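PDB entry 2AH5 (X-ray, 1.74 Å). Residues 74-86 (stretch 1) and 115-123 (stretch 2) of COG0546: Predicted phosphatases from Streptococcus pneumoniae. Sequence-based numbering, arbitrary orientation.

Stretch 1, residues 74-86: YYKAKGIYEAQLF
Stretch 2 (115-123) DMAKNLEIH

Stretch 1 enters as a helix, with a wider pi-type turn at 75-79 (Gly-79 N to Tyr-74 O 3.0 Å, Ile-80 N to Tyr-75 O 2.8 Å), makes a type I turn from Gly-79 to Glu-82, and extends into a short strand at 84-85. Stretch 2 is helical through Asn-119; Leu-120 (phi/psi -96/7) leaves the helix and Glu-121 takes a left-handed 69/29. Register follows from CA separations: Ile-80 to Met-116 is 6.8 Å, Gln-84 to Leu-120 6.9 Å, so both chains advance in the same sense.

No direct hydrogen bond crosses; 473 Å² is buried, largely by apolar side chains. Selenomethionine Met-116 (t, t, m) starts sideways, but its final m torsion brings CE to 3.7 Å from Ile-80 CG1 and 3.4 Å from Tyr-75 OH, near the plane of that ring (chi1 t). Ile-80 (t, t) points toward stretch 2. Leu-120 (m, t) sets CD2 3.7 Å from Ala-83 O, while Leu-85 (m, t) places CD1 3.6 Å from Ile-122 CG2 (chi1 p) and CD2 4.0 Å from Leu-120 CB.

Two waters bridge the polar groups. Asn-119 (m, chi2 -7°) donates through ND2 to both, at 3.2 and 3.1 Å; the first donates to Ile-80 O (2.8 Å), the second hydrogen-bonds Tyr-81 OH (2.7 Å).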

# COMPACT_ATOMS: atom_id res chain seq x y z
N TYR A 74 -13.64 9.23 -10.19
CA TYR A 74 -14.32 7.99 -9.92
C TYR A 74 -13.89 7.48 -8.52
O TYR A 74 -14.72 7.07 -7.71
CB TYR A 74 -14.03 6.94 -11.00
CG TYR A 74 -14.76 5.64 -10.75
CD1 TYR A 74 -15.98 5.36 -11.38
CD2 TYR A 74 -14.25 4.70 -9.86
CE1 TYR A 74 -16.66 4.15 -11.15
CE2 TYR A 74 -14.92 3.50 -9.61
CZ TYR A 74 -16.12 3.23 -10.26
OH TYR A 74 -16.78 2.05 -9.99
N TYR A 75 -12.59 7.54 -8.24
CA TYR A 75 -12.07 6.86 -7.05
C TYR A 75 -12.59 7.42 -5.73
O TYR A 75 -13.01 6.67 -4.83
CB TYR A 75 -10.53 6.79 -7.05
CG TYR A 75 -10.07 5.73 -6.09
CD1 TYR A 75 -10.12 4.39 -6.46
CD2 TYR A 75 -9.66 6.05 -4.81
CE1 TYR A 75 -9.76 3.37 -5.57
CE2 TYR A 75 -9.31 5.04 -3.89
CZ TYR A 75 -9.35 3.71 -4.30
OH TYR A 75 -8.98 2.71 -3.43
N LYS A 76 -12.58 8.75 -5.60
CA LYS A 76 -13.04 9.42 -4.38
C LYS A 76 -14.52 9.16 -4.07
O LYS A 76 -14.89 8.91 -2.91
CB LYS A 76 -12.75 10.93 -4.44
CG LYS A 76 -11.26 11.27 -4.34
CD LYS A 76 -10.68 10.93 -2.94
CE LYS A 76 -10.37 12.17 -2.12
NZ LYS A 76 -9.89 11.81 -0.75
N ALA A 77 -15.35 9.18 -5.10
CA ALA A 77 -16.79 9.04 -4.95
C ALA A 77 -17.28 7.59 -4.95
O ALA A 77 -18.32 7.30 -4.35
CB ALA A 77 -17.53 9.82 -6.06
N LYS A 78 -16.53 6.69 -5.60
CA LYS A 78 -17.02 5.34 -5.86
C LYS A 78 -15.96 4.26 -5.60
O LYS A 78 -16.24 3.27 -4.92
CB LYS A 78 -17.54 5.20 -7.30
CG LYS A 78 -18.96 5.72 -7.52
CD LYS A 78 -19.51 5.48 -8.98
CE LYS A 78 -19.54 4.00 -9.39
NZ LYS A 78 -20.51 3.19 -8.59
N GLY A 79 -14.77 4.44 -6.17
CA GLY A 79 -13.74 3.37 -6.18
C GLY A 79 -13.28 2.99 -4.78
O GLY A 79 -12.99 1.82 -4.51
N ILE A 80 -13.20 3.99 -3.92
CA ILE A 80 -12.70 3.83 -2.56
C ILE A 80 -13.55 2.82 -1.76
O ILE A 80 -13.01 2.14 -0.87
CB ILE A 80 -12.63 5.20 -1.83
CG1 ILE A 80 -11.77 5.09 -0.55
CG2 ILE A 80 -14.05 5.78 -1.62
CD1 ILE A 80 -11.42 6.42 0.12
N TYR A 81 -14.85 2.75 -2.07
CA TYR A 81 -15.81 1.82 -1.42
C TYR A 81 -15.85 0.44 -2.04
O TYR A 81 -16.44 -0.50 -1.48
CB TYR A 81 -17.23 2.43 -1.45
CG TYR A 81 -17.29 3.79 -0.88
CD1 TYR A 81 -17.49 4.90 -1.70
CD2 TYR A 81 -17.08 4.00 0.49
CE1 TYR A 81 -17.52 6.18 -1.16
CE2 TYR A 81 -17.09 5.27 1.03
CZ TYR A 81 -17.31 6.35 0.21
OH TYR A 81 -17.32 7.58 0.78
N GLU A 82 -15.27 0.32 -3.22
CA GLU A 82 -15.16 -0.96 -3.91
C GLU A 82 -13.85 -1.62 -3.47
O GLU A 82 -12.89 -1.74 -4.25
CB GLU A 82 -15.24 -0.75 -5.42
CG GLU A 82 -16.56 -0.04 -5.80
CD GLU A 82 -16.72 0.21 -7.28
OE1 GLU A 82 -15.78 0.71 -7.92
OE2 GLU A 82 -17.82 -0.11 -7.79
N ALA A 83 -13.87 -2.05 -2.21
CA ALA A 83 -12.69 -2.53 -1.51
C ALA A 83 -13.15 -3.37 -0.32
O ALA A 83 -14.27 -3.19 0.18
CB ALA A 83 -11.85 -1.36 -1.05
N GLN A 84 -12.30 -4.30 0.11
CA GLN A 84 -12.62 -5.21 1.18
C GLN A 84 -11.31 -5.71 1.79
O GLN A 84 -10.28 -5.81 1.09
CB GLN A 84 -13.47 -6.37 0.65
CG GLN A 84 -12.73 -7.32 -0.29
CD GLN A 84 -13.66 -8.28 -1.04
OE1 GLN A 84 -14.48 -7.86 -1.87
NE2 GLN A 84 -13.53 -9.57 -0.76
N LEU A 85 -11.30 -6.00 3.09
CA LEU A 85 -10.10 -6.57 3.69
C LEU A 85 -9.76 -7.90 3.05
O LEU A 85 -10.67 -8.65 2.66
CB LEU A 85 -10.29 -6.77 5.19
CG LEU A 85 -10.57 -5.50 6.00
CD1 LEU A 85 -10.75 -5.87 7.47
CD2 LEU A 85 -9.46 -4.47 5.86
N PHE A 86 -8.48 -8.21 2.96
CA PHE A 86 -8.08 -9.57 2.60
C PHE A 86 -8.50 -10.53 3.73
O PHE A 86 -8.68 -10.11 4.87
CB PHE A 86 -6.56 -9.65 2.36
CG PHE A 86 -6.13 -9.11 1.04
CD1 PHE A 86 -6.35 -9.85 -0.14
CD2 PHE A 86 -5.49 -7.88 0.95
CE1 PHE A 86 -5.95 -9.36 -1.38
CE2 PHE A 86 -5.09 -7.37 -0.32
CZ PHE A 86 -5.33 -8.13 -1.46
N ASP A 115 -9.67 7.61 5.55
CA ASP A 115 -11.04 7.30 5.17
C ASP A 115 -11.24 5.81 4.94
O ASP A 115 -12.19 5.21 5.46
CB ASP A 115 -11.47 8.07 3.92
CG ASP A 115 -11.71 9.56 4.17
OD1 ASP A 115 -11.84 9.98 5.35
OD2 ASP A 115 -11.76 10.30 3.16
N MSE A 116 -10.35 5.22 4.13
CA MSE A 116 -10.42 3.78 3.85
C MSE A 116 -10.29 2.94 5.13
O MSE A 116 -11.12 2.04 5.38
CB MSE A 116 -9.34 3.39 2.83
CG MSE A 116 -9.22 1.87 2.58
SE MSE A 116 -8.02 1.51 1.05
CE MSE A 116 -8.70 3.04 -0.09
N ALA A 117 -9.28 3.22 5.95
CA ALA A 117 -9.15 2.46 7.20
C ALA A 117 -10.41 2.56 8.07
O ALA A 117 -10.85 1.56 8.61
CB ALA A 117 -7.91 2.88 7.98
N LYS A 118 -10.99 3.77 8.20
CA LYS A 118 -12.24 3.90 8.97
C LYS A 118 -13.41 3.13 8.32
O LYS A 118 -14.16 2.43 9.02
CB LYS A 118 -12.60 5.38 9.19
CG LYS A 118 -13.49 5.61 10.40
CD LYS A 118 -13.16 6.94 11.11
CE LYS A 118 -13.27 6.78 12.64
NZ LYS A 118 -12.67 7.91 13.46
N ASN A 119 -13.55 3.25 7.00
CA ASN A 119 -14.60 2.52 6.26
C ASN A 119 -14.57 0.99 6.45
O ASN A 119 -15.62 0.35 6.55
CB ASN A 119 -14.50 2.84 4.76
CG ASN A 119 -14.88 4.28 4.43
OD1 ASN A 119 -15.34 5.04 5.29
ND2 ASN A 119 -14.66 4.68 3.17
N LEU A 120 -13.37 0.43 6.50
CA LEU A 120 -13.20 -1.02 6.58
C LEU A 120 -13.01 -1.51 8.00
O LEU A 120 -12.76 -2.71 8.23
CB LEU A 120 -12.05 -1.46 5.67
CG LEU A 120 -12.37 -1.27 4.18
CD1 LEU A 120 -11.13 -1.50 3.35
CD2 LEU A 120 -13.54 -2.14 3.66
N GLU A 121 -13.19 -0.58 8.94
CA GLU A 121 -13.22 -0.86 10.39
C GLU A 121 -11.88 -1.28 10.99
O GLU A 121 -11.85 -2.00 11.99
CB GLU A 121 -14.33 -1.89 10.68
CG GLU A 121 -15.64 -1.45 10.04
CD GLU A 121 -16.88 -2.18 10.53
OE1 GLU A 121 -16.77 -3.27 11.11
OE2 GLU A 121 -17.97 -1.63 10.28
N ILE A 122 -10.78 -0.80 10.40
CA ILE A 122 -9.43 -1.16 10.87
C ILE A 122 -8.64 0.04 11.41
O ILE A 122 -7.56 -0.14 11.98
CB ILE A 122 -8.60 -1.94 9.80
CG1 ILE A 122 -8.34 -1.10 8.53
CG2 ILE A 122 -9.29 -3.31 9.49
CD1 ILE A 122 -7.18 -1.66 7.66
N HIS A 123 -9.20 1.23 11.30
CA HIS A 123 -8.53 2.47 11.74
C HIS A 123 -8.09 2.32 13.20
O HIS A 123 -6.99 2.73 13.60
CB HIS A 123 -9.49 3.68 11.56
CG HIS A 123 -8.87 5.02 11.87
ND1 HIS A 123 -8.50 5.39 13.14
CD2 HIS A 123 -8.57 6.07 11.07
CE1 HIS A 123 -7.98 6.61 13.11
NE2 HIS A 123 -8.01 7.04 11.86
O HOH W 1 -13.40 2.03 1.86
O HOH W 2 -14.96 7.62 2.12